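Local coordinates for trwC protein (Escherichia coli, PDB 1OMH) that probably nicks and transfers plasmid DNA at the origin of transfer during bacterial conjugation, this chain being its N-terminal, DNA-binding relaxase domain, at residues R81-K92 with D157-N168. Numbering follows the deposited sequence.
Sequences RIGLDLTFSAPK and DPQLHTHAVILN. With SO4 (sulfate ion), chain C; nucleotides of chain A.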
ATOM      1  N   ARG B  81      11.277  -0.402  15.417  1.00 27.03           N
ATOM      2  CA  ARG B  81      10.579  -0.297  14.150  1.00 22.59           C
ATOM      3  C   ARG B  81      11.207  -1.247  13.156  1.00 21.99           C
ATOM      4  O   ARG B  81      12.428  -1.312  13.032  1.00 23.51           O
ATOM      5  CB  ARG B  81      10.637   1.151  13.659  1.00 24.72           C
ATOM      6  CG  ARG B  81       9.811   2.080  14.531  1.00 21.95           C
ATOM      7  CD  ARG B  81       9.996   3.547  14.171  1.00 26.50           C
ATOM      8  NE  ARG B  81       9.070   4.384  14.931  1.00 21.84           N
ATOM      9  CZ  ARG B  81       8.922   5.692  14.760  1.00 19.65           C
ATOM     10  NH1 ARG B  81       9.647   6.326  13.848  1.00 18.80           N
ATOM     11  NH2 ARG B  81       8.033   6.358  15.488  1.00 19.63           N
ATOM     12  N   ILE B  82      10.360  -1.988  12.452  1.00 21.62           N
ATOM     13  CA  ILE B  82      10.826  -2.968  11.486  1.00 22.68           C
ATOM     14  C   ILE B  82      10.630  -2.508  10.055  1.00 23.04           C
ATOM     15  O   ILE B  82      11.190  -3.096   9.128  1.00 25.65           O
ATOM     16  CB  ILE B  82      10.091  -4.309  11.679  1.00 27.83           C
ATOM     17  CG1 ILE B  82       8.601  -4.143  11.361  1.00 26.04           C
ATOM     18  CG2 ILE B  82      10.249  -4.778  13.122  1.00 25.30           C
ATOM     19  CD1 ILE B  82       7.804  -5.444  11.438  1.00 31.37           C
ATOM     20  N   GLY B  83       9.827  -1.465   9.875  1.00 21.85           N
ATOM     21  CA  GLY B  83       9.598  -0.960   8.539  1.00 23.09           C
ATOM     22  C   GLY B  83       8.475   0.053   8.421  1.00 19.53           C
ATOM     23  O   GLY B  83       7.932   0.546   9.410  1.00 24.76           O
ATOM     24  N   LEU B  84       8.133   0.350   7.176  1.00 21.82           N
ATOM     25  CA  LEU B  84       7.086   1.303   6.854  1.00 19.79           C
ATOM     26  C   LEU B  84       6.293   0.705   5.710  1.00 16.75           C
ATOM     27  O   LEU B  84       6.842   0.441   4.640  1.00 20.20           O
ATOM     28  CB  LEU B  84       7.713   2.629   6.412  1.00 19.50           C
ATOM     29  CG  LEU B  84       6.751   3.734   5.978  1.00 24.16           C
ATOM     30  CD1 LEU B  84       5.812   4.079   7.134  1.00 22.93           C
ATOM     31  CD2 LEU B  84       7.546   4.958   5.536  1.00 18.99           C
ATOM     32  N   ASP B  85       5.009   0.474   5.942  1.00 17.38           N
ATOM     33  CA  ASP B  85       4.155  -0.091   4.913  1.00 19.84           C
ATOM     34  C   ASP B  85       3.407   1.002   4.167  1.00 18.00           C
ATOM     35  O   ASP B  85       2.688   1.793   4.773  1.00 19.34           O
ATOM     36  CB  ASP B  85       3.146  -1.063   5.533  1.00 22.11           C
ATOM     37  CG  ASP B  85       2.237  -1.719   4.491  1.00 30.57           C
ATOM     38  OD1 ASP B  85       2.505  -1.591   3.277  1.00 33.03           O
ATOM     39  OD2 ASP B  85       1.256  -2.378   4.893  1.00 27.82           O
ATOM     40  N   LEU B  86       3.603   1.061   2.854  1.00 16.83           N
ATOM     41  CA  LEU B  86       2.890   2.025   2.031  1.00 14.72           C
ATOM     42  C   LEU B  86       1.886   1.178   1.245  1.00 15.53           C
ATOM     43  O   LEU B  86       2.266   0.367   0.397  1.00 16.27           O
ATOM     44  CB  LEU B  86       3.843   2.764   1.081  1.00 15.61           C
ATOM     45  CG  LEU B  86       4.916   3.698   1.665  1.00 23.45           C
ATOM     46  CD1 LEU B  86       5.571   4.494   0.543  1.00 19.45           C
ATOM     47  CD2 LEU B  86       4.305   4.653   2.667  1.00 24.26           C
ATOM     48  N   THR B  87       0.608   1.351   1.556  1.00 15.50           N
ATOM     49  CA  THR B  87      -0.451   0.594   0.900  1.00 16.51           C
ATOM     50  C   THR B  87      -1.121   1.407  -0.201  1.00 13.55           C
ATOM     51  O   THR B  87      -1.814   2.388   0.078  1.00 15.47           O
ATOM     52  CB  THR B  87      -1.519   0.165   1.917  1.00 16.00           C
ATOM     53  OG1 THR B  87      -0.910  -0.667   2.911  1.00 24.35           O
ATOM     54  CG2 THR B  87      -2.648  -0.594   1.231  1.00 20.96           C
ATOM     55  N   PHE B  88      -0.892   0.984  -1.442  1.00 16.17           N
ATOM     56  CA  PHE B  88      -1.452   1.624  -2.628  1.00 17.03           C
ATOM     57  C   PHE B  88      -2.718   0.878  -3.048  1.00 13.65           C
ATOM     58  O   PHE B  88      -2.664  -0.310  -3.339  1.00 17.47           O
ATOM     59  CB  PHE B  88      -0.468   1.559  -3.806  1.00 18.53           C
ATOM     60  CG  PHE B  88       0.822   2.280  -3.576  1.00 20.12           C
ATOM     61  CD1 PHE B  88       1.851   1.689  -2.845  1.00 19.65           C
ATOM     62  CD2 PHE B  88       1.016   3.553  -4.103  1.00 17.67           C
ATOM     63  CE1 PHE B  88       3.062   2.360  -2.642  1.00 19.62           C
ATOM     64  CE2 PHE B  88       2.224   4.232  -3.903  1.00 15.94           C
ATOM     65  CZ  PHE B  88       3.244   3.633  -3.174  1.00 18.51           C
ATOM     66  N   SER B  89      -3.842   1.581  -3.111  1.00 14.96           N
ATOM     67  CA  SER B  89      -5.100   0.958  -3.506  1.00 16.76           C
ATOM     68  C   SER B  89      -5.708   1.689  -4.697  1.00 16.47           C
ATOM     69  O   SER B  89      -5.800   2.910  -4.710  1.00 15.65           O
ATOM     70  CB  SER B  89      -6.077   0.981  -2.334  1.00 13.87           C
ATOM     71  OG  SER B  89      -5.511   0.306  -1.219  1.00 22.62           O
ATOM     72  N   ALA B  90      -6.119   0.928  -5.698  1.00 14.90           N
ATOM     73  CA  ALA B  90      -6.720   1.495  -6.893  1.00 15.84           C
ATOM     74  C   ALA B  90      -8.190   1.831  -6.679  1.00 17.29           C
ATOM     75  O   ALA B  90      -8.829   1.320  -5.750  1.00 17.62           O
ATOM     76  CB  ALA B  90      -6.586   0.514  -8.041  1.00 14.98           C
ATOM     77  N   PRO B  91      -8.736   2.731  -7.514  1.00 17.40           N
ATOM     78  CA  PRO B  91     -10.144   3.114  -7.416  1.00 16.33           C
ATOM     79  C   PRO B  91     -10.924   1.814  -7.628  1.00 13.36           C
ATOM     80  O   PRO B  91     -10.424   0.908  -8.285  1.00 12.80           O
ATOM     81  CB  PRO B  91     -10.318   4.078  -8.581  1.00 20.70           C
ATOM     82  CG  PRO B  91      -8.968   4.750  -8.647  1.00 16.46           C
ATOM     83  CD  PRO B  91      -8.021   3.592  -8.477  1.00 15.13           C
ATOM     84  N   LYS B  92     -12.130   1.719  -7.083  1.00 12.10           N
ATOM     85  CA  LYS B  92     -12.920   0.491  -7.213  1.00 12.96           C
ATOM     86  C   LYS B  92     -13.203   0.093  -8.663  1.00 13.20           C
ATOM     87  O   LYS B  92     -13.090  -1.078  -9.013  1.00 14.45           O
ATOM     88  CB  LYS B  92     -14.247   0.625  -6.446  1.00  8.92           C
ATOM     89  CG  LYS B  92     -15.099  -0.648  -6.442  1.00 12.20           C
ATOM     90  CD  LYS B  92     -14.403  -1.807  -5.715  1.00 18.24           C
ATOM     91  CE  LYS B  92     -14.170  -1.487  -4.233  1.00 14.79           C
ATOM     92  NZ  LYS B  92     -13.633  -2.652  -3.479  1.00 16.55           N
ATOM     93  N   ASP B 157     -14.362  -8.397  -1.804  1.00 18.67           N
ATOM     94  CA  ASP B 157     -14.726  -7.648  -3.003  1.00 17.41           C
ATOM     95  C   ASP B 157     -13.443  -7.473  -3.807  1.00 14.76           C
ATOM     96  O   ASP B 157     -12.340  -7.567  -3.256  1.00 17.40           O
ATOM     97  CB  ASP B 157     -15.233  -6.242  -2.658  1.00 17.08           C
ATOM     98  CG  ASP B 157     -16.687  -6.217  -2.264  1.00 22.17           C
ATOM     99  OD1 ASP B 157     -17.503  -6.819  -2.989  1.00 17.57           O
ATOM    100  OD2 ASP B 157     -17.017  -5.574  -1.244  1.00 17.43           O
ATOM    101  N   PRO B 158     -13.562  -7.231  -5.122  1.00 14.61           N
ATOM    102  CA  PRO B 158     -12.345  -7.034  -5.919  1.00 16.40           C
ATOM    103  C   PRO B 158     -11.703  -5.789  -5.307  1.00 14.97           C
ATOM    104  O   PRO B 158     -12.392  -4.793  -5.080  1.00 15.22           O
ATOM    105  CB  PRO B 158     -12.886  -6.763  -7.324  1.00 15.70           C
ATOM    106  CG  PRO B 158     -14.194  -7.511  -7.338  1.00 17.96           C
ATOM    107  CD  PRO B 158     -14.766  -7.208  -5.972  1.00 15.50           C
ATOM    108  N   GLN B 159     -10.406  -5.850  -5.039  1.00 14.79           N
ATOM    109  CA  GLN B 159      -9.713  -4.735  -4.405  1.00 18.70           C
ATOM    110  C   GLN B 159      -8.222  -4.829  -4.690  1.00 15.27           C
ATOM    111  O   GLN B 159      -7.454  -5.433  -3.930  1.00 18.41           O
ATOM    112  CB  GLN B 159      -9.981  -4.777  -2.893  1.00 15.75           C
ATOM    113  CG  GLN B 159      -9.384  -3.641  -2.064  1.00 15.08           C
ATOM    114  CD  GLN B 159      -9.891  -2.268  -2.462  1.00 17.23           C
ATOM    115  OE1 GLN B 159     -10.944  -2.126  -3.097  1.00 17.26           O
ATOM    116  NE2 GLN B 159      -9.148  -1.240  -2.075  1.00 19.44           N
ATOM    117  N   LEU B 160      -7.816  -4.229  -5.802  1.00 14.93           N
ATOM    118  CA  LEU B 160      -6.417  -4.249  -6.221  1.00 11.50           C
ATOM    119  C   LEU B 160      -5.581  -3.302  -5.370  1.00 13.39           C
ATOM    120  O   LEU B 160      -5.768  -2.088  -5.410  1.00 14.18           O
ATOM    121  CB  LEU B 160      -6.323  -3.853  -7.700  1.00 15.48           C
ATOM    122  CG  LEU B 160      -4.957  -3.825  -8.383  1.00 17.81           C
ATOM    123  CD1 LEU B 160      -4.302  -5.205  -8.323  1.00 18.73           C
ATOM    124  CD2 LEU B 160      -5.143  -3.389  -9.837  1.00 19.83           C
ATOM    125  N   HIS B 161      -4.662  -3.862  -4.595  1.00 13.80           N
ATOM    126  CA  HIS B 161      -3.809  -3.049  -3.748  1.00 17.01           C
ATOM    127  C   HIS B 161      -2.480  -3.737  -3.507  1.00 20.84           C
ATOM    128  O   HIS B 161      -2.375  -4.968  -3.568  1.00 22.84           O
ATOM    129  CB  HIS B 161      -4.488  -2.746  -2.404  1.00 18.24           C
ATOM    130  CG  HIS B 161      -4.826  -3.961  -1.594  1.00 20.68           C
ATOM    131  ND1 HIS B 161      -5.815  -4.851  -1.960  1.00 20.28           N
ATOM    132  CD2 HIS B 161      -4.331  -4.419  -0.418  1.00 18.05           C
ATOM    133  CE1 HIS B 161      -5.915  -5.799  -1.047  1.00 20.64           C
ATOM    134  NE2 HIS B 161      -5.025  -5.561  -0.098  1.00 18.09           N
ATOM    135  N   THR B 162      -1.459  -2.935  -3.235  1.00 17.43           N
ATOM    136  CA  THR B 162      -0.131  -3.467  -2.987  1.00 17.67           C
ATOM    137  C   THR B 162       0.427  -2.931  -1.692  1.00 20.50           C
ATOM    138  O   THR B 162       0.345  -1.725  -1.419  1.00 16.10           O
ATOM    139  CB  THR B 162       0.863  -3.097  -4.110  1.00 19.41           C
ATOM    140  OG1 THR B 162       0.450  -3.696  -5.341  1.00 18.20           O
ATOM    141  CG2 THR B 162       2.270  -3.597  -3.761  1.00 17.34           C
ATOM    142  N   HIS B 163       0.971  -3.839  -0.892  1.00 18.65           N
ATOM    143  CA  HIS B 163       1.596  -3.478   0.369  1.00 20.61           C
ATOM    144  C   HIS B 163       3.078  -3.343   0.068  1.00 19.39           C
ATOM    145  O   HIS B 163       3.758  -4.346  -0.126  1.00 19.51           O
ATOM    146  CB  HIS B 163       1.408  -4.584   1.409  1.00 18.66           C
ATOM    147  CG  HIS B 163       0.037  -4.639   2.003  1.00 22.49           C
ATOM    148  ND1 HIS B 163      -0.422  -3.702   2.907  1.00 22.89           N
ATOM    149  CD2 HIS B 163      -0.978  -5.520   1.828  1.00 18.91           C
ATOM    150  CE1 HIS B 163      -1.656  -4.005   3.262  1.00 27.93           C
ATOM    151  NE2 HIS B 163      -2.018  -5.104   2.621  1.00 23.60           N
ATOM    152  N   ALA B 164       3.569  -2.107  -0.001  1.00 17.58           N
ATOM    153  CA  ALA B 164       4.979  -1.852  -0.259  1.00 20.42           C
ATOM    154  C   ALA B 164       5.653  -1.723   1.098  1.00 17.36           C
ATOM    155  O   ALA B 164       5.586  -0.671   1.739  1.00 16.86           O
ATOM    156  CB  ALA B 164       5.153  -0.556  -1.060  1.00 17.60           C
ATOM    157  N   VAL B 165       6.295  -2.795   1.541  1.00 15.98           N
ATOM    158  CA  VAL B 165       6.956  -2.781   2.830  1.00 18.17           C
ATOM    159  C   VAL B 165       8.392  -2.279   2.736  1.00 20.45           C
ATOM    160  O   VAL B 165       9.301  -3.002   2.303  1.00 19.09           O
ATOM    161  CB  VAL B 165       6.945  -4.181   3.479  1.00 19.47           C
ATOM    162  CG1 VAL B 165       7.585  -4.118   4.863  1.00 17.92           C
ATOM    163  CG2 VAL B 165       5.503  -4.693   3.582  1.00 17.00           C
ATOM    164  N   ILE B 166       8.583  -1.026   3.134  1.00 17.79           N
ATOM    165  CA  ILE B 166       9.906  -0.425   3.126  1.00 17.93           C
ATOM    166  C   ILE B 166      10.572  -0.846   4.430  1.00 17.46           C
ATOM    167  O   ILE B 166      10.146  -0.448   5.515  1.00 20.33           O
ATOM    168  CB  ILE B 166       9.844   1.120   3.087  1.00 17.17           C
ATOM    169  CG1 ILE B 166       9.209   1.610   1.780  1.00 18.91           C
ATOM    170  CG2 ILE B 166      11.251   1.692   3.192  1.00 17.95           C
ATOM    171  CD1 ILE B 166       7.744   1.309   1.633  1.00 31.37           C
ATOM    172  N   LEU B 167      11.617  -1.654   4.334  1.00 20.81           N
ATOM    173  CA  LEU B 167      12.291  -2.098   5.542  1.00 21.90           C
ATOM    174  C   LEU B 167      13.013  -0.929   6.203  1.00 24.71           C
ATOM    175  O   LEU B 167      13.437   0.017   5.530  1.00 21.87           O
ATOM    176  CB  LEU B 167      13.243  -3.243   5.206  1.00 23.12           C
ATOM    177  CG  LEU B 167      12.409  -4.457   4.772  1.00 28.48           C
ATOM    178  CD1 LEU B 167      12.782  -4.873   3.370  1.00 24.50           C
ATOM    179  CD2 LEU B 167      12.584  -5.591   5.759  1.00 24.66           C
ATOM    180  N   ASN B 168      13.123  -0.992   7.528  1.00 25.91           N
ATOM    181  CA  ASN B 168      13.763   0.058   8.314  1.00 25.93           C
ATOM    182  C   ASN B 168      15.282   0.017   8.163  1.00 23.77           C
ATOM    183  O   ASN B 168      16.002  -0.274   9.118  1.00 25.14           O
ATOM    184  CB  ASN B 168      13.370  -0.111   9.785  1.00 23.43           C
ATOM    185  CG  ASN B 168      13.725   1.090  10.638  1.00 25.49           C
ATOM    186  OD1 ASN B 168      13.518   1.076  11.856  1.00 28.04           O
ATOM    187  ND2 ASN B 168      14.255   2.135  10.012  1.00 20.84           N
TER
HETATM  188  S   SO4 C 301      -5.316  -6.898   3.442  1.00 48.01           S
HETATM  189  O1  SO4 C 301      -4.638  -8.125   2.984  1.00 56.88           O
HETATM  190  O2  SO4 C 301      -6.726  -6.907   3.002  1.00 49.84           O
HETATM  191  O3  SO4 C 301      -4.636  -5.723   2.867  1.00 44.03           O
HETATM  192  O4  SO4 C 301      -5.261  -6.836   4.916  1.00 50.01           O
ATOM    193  P    DT A  23     -14.735   5.600  -2.771  1.00 18.76           P
ATOM    194  OP1  DT A  23     -14.830   5.501  -4.248  1.00 19.10           O
ATOM    195  OP2  DT A  23     -15.878   6.136  -1.996  1.00 16.00           O
ATOM    196  O5'  DT A  23     -14.292   4.182  -2.173  1.00 19.18           O
ATOM    197  C5'  DT A  23     -15.030   2.961  -2.457  1.00 16.12           C
ATOM    198  C4'  DT A  23     -14.061   1.810  -2.651  1.00 14.25           C
ATOM    199  O4'  DT A  23     -13.058   2.250  -3.574  1.00 16.48           O
ATOM    200  C3'  DT A  23     -13.327   1.247  -1.418  1.00 13.45           C
ATOM    201  O3'  DT A  23     -13.641  -0.155  -1.469  1.00 17.78           O
ATOM    202  C2'  DT A  23     -11.923   0.971  -1.931  1.00 16.84           C
ATOM    203  C1'  DT A  23     -11.798   1.742  -3.231  1.00 17.40           C
ATOM    204  N1   DT A  23     -10.799   2.810  -3.415  1.00 18.45           N
ATOM    205  C2   DT A  23      -9.478   2.556  -3.140  1.00 16.34           C
ATOM    206  O2   DT A  23      -9.097   1.534  -2.598  1.00 16.58           O
ATOM    207  N3   DT A  23      -8.614   3.549  -3.534  1.00 17.20           N
ATOM    208  C4   DT A  23      -8.942   4.751  -4.138  1.00 17.33           C
ATOM    209  O4   DT A  23      -8.049   5.526  -4.474  1.00 17.88           O
ATOM    210  C5   DT A  23     -10.359   4.978  -4.327  1.00 16.54           C
ATOM    211  C7   DT A  23     -10.826   6.259  -4.945  1.00 14.17           C
ATOM    212  C6   DT A  23     -11.201   4.018  -3.945  1.00 16.71           C
ATOM    213  P    DC A  16       8.427   4.376  18.771  1.00 29.52           P
ATOM    214  OP1  DC A  16       7.769   3.713  19.927  1.00 28.31           O
ATOM    215  OP2  DC A  16       7.942   4.097  17.392  1.00 28.61           O
ATOM    216  O5'  DC A  16       8.414   5.956  19.022  1.00 30.53           O
ATOM    217  C5'  DC A  16       8.309   6.486  20.344  1.00 29.42           C
ATOM    218  C4'  DC A  16       8.479   7.991  20.356  1.00 27.02           C
ATOM    219  O4'  DC A  16       9.756   8.351  19.763  1.00 25.22           O
ATOM    220  C3'  DC A  16       7.425   8.731  19.516  1.00 26.25           C
ATOM    221  O3'  DC A  16       6.519   9.339  20.452  1.00 29.31           O
ATOM    222  C2'  DC A  16       8.163   9.966  19.013  1.00 26.88           C
ATOM    223  C1'  DC A  16       9.627   9.637  19.195  1.00 25.40           C
ATOM    224  N1   DC A  16      10.662   9.901  18.173  1.00 23.00           N
ATOM    225  C2   DC A  16      11.626  10.871  18.485  1.00 21.79           C
ATOM    226  O2   DC A  16      11.586  11.409  19.596  1.00 24.06           O
ATOM    227  N3   DC A  16      12.565  11.197  17.576  1.00 19.81           N
ATOM    228  C4   DC A  16      12.582  10.596  16.391  1.00 21.64           C
ATOM    229  N4   DC A  16      13.531  10.971  15.525  1.00 20.90           N
ATOM    230  C5   DC A  16      11.627   9.587  16.042  1.00 24.08           C
ATOM    231  C6   DC A  16      10.693   9.268  16.962  1.00 19.58           C
ATOM    232  P    DG A  15      14.329   3.636  14.976  1.00 26.88           P
ATOM    233  OP1  DG A  15      13.855   2.428  14.257  1.00 27.23           O
ATOM    234  OP2  DG A  15      14.583   4.889  14.208  1.00 28.13           O
ATOM    235  O5'  DG A  15      13.264   4.006  16.096  1.00 23.80           O
ATOM    236  C5'  DG A  15      12.803   3.052  17.065  1.00 27.02           C
ATOM    237  C4'  DG A  15      12.249   3.802  18.252  1.00 25.17           C
ATOM    238  O4'  DG A  15      13.242   4.773  18.602  1.00 25.87           O
ATOM    239  C3'  DG A  15      10.954   4.584  18.018  1.00 27.78           C
ATOM    240  O3'  DG A  15       9.973   3.942  18.846  1.00 24.95           O
ATOM    241  C2'  DG A  15      11.153   5.853  18.831  1.00 26.26           C
ATOM    242  C1'  DG A  15      12.643   5.977  19.002  1.00 25.79           C
ATOM    243  N9   DG A  15      13.374   7.059  18.361  1.00 22.18           N
ATOM    244  C8   DG A  15      13.816   7.170  17.063  1.00 25.15           C
ATOM    245  N7   DG A  15      14.638   8.172  16.895  1.00 23.71           N
ATOM    246  C5   DG A  15      14.688   8.776  18.145  1.00 24.16           C
ATOM    247  C6   DG A  15      15.417   9.896  18.601  1.00 21.46           C
ATOM    248  O6   DG A  15      16.215  10.599  17.976  1.00 25.46           O
ATOM    249  N1   DG A  15      15.153  10.161  19.940  1.00 23.84           N
ATOM    250  C2   DG A  15      14.302   9.436  20.739  1.00 25.90           C
ATOM    251  N2   DG A  15      14.160   9.827  22.007  1.00 24.70           N
ATOM    252  N3   DG A  15      13.630   8.393  20.324  1.00 25.84           N
ATOM    253  C4   DG A  15      13.871   8.120  19.033  1.00 18.68           C
TER
HETATM  254  O   HOH W   1      13.648  -3.783   8.856  1.00 23.58           O
HETATM  255  O   HOH W   2      -6.935  -1.819   0.270  1.00  7.64           O
HETATM  256  O   HOH W   3     -10.451  -0.908  -5.567  1.00 16.94           O
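Strands 81-89 and 158-167 run antiparallel side by side, with Gly83 facing Leu167 at one end and Ser89 facing His161 at the other. They lie in the five-stranded antiparallel sheet of the relaxase domain, between strands 2-8 and 145-152. Leu84, Leu86 and Phe88 form hydrogen-bonded pairs with Ile166, Ala164 and Thr162. Ala90 N extends the pairing to Leu160 O in a nearly straight bond (3.0 Å).

The face with Leu86, Phe88, Ala164 and Ile166 is largely apolar; Thr162 OG1, also on it, bonds His110. Leu86 CG rests on Ile166 CD1 (3.7 Å), and Phe88 turns its ring edge, at CE1, to Ala164 CB. Helix 104-122 packs on Phe88.

The other face carries the metal-site histidines. His161 and His163, with His150, bind zinc or copper in other structures of this protein; here the site is metal-free. His163 ND1 donates to the syn lone pair of Asp85 OD2 (2.9 Å), with the carboxylate and ring planes 47° apart. This bond helps fix the ring's rotation and points NE2 at sulfate O3 (2.7 Å). His161 NE2 reaches the same oxygen, while its ND1 is held by Gln159 O. A leucine in place of His163 would probably leave Asp85 without its ring donor and deprive the metal site of a ligand.

DNA is gripped at both ends. Arg81 NE and NH2 both donate to the single oxygen OP2 of DC16 of chain A, near the guanidinium plane. Lys92, bent at chi2 and chi3 (64° and 63°), brings NZ to Pro158 O and Gln159 OE1, and NZ also forms a salt bridge to a DNA phosphate. Gln159 NE2 is directed at O2 of the DT23 base of chain A (2.8 Å).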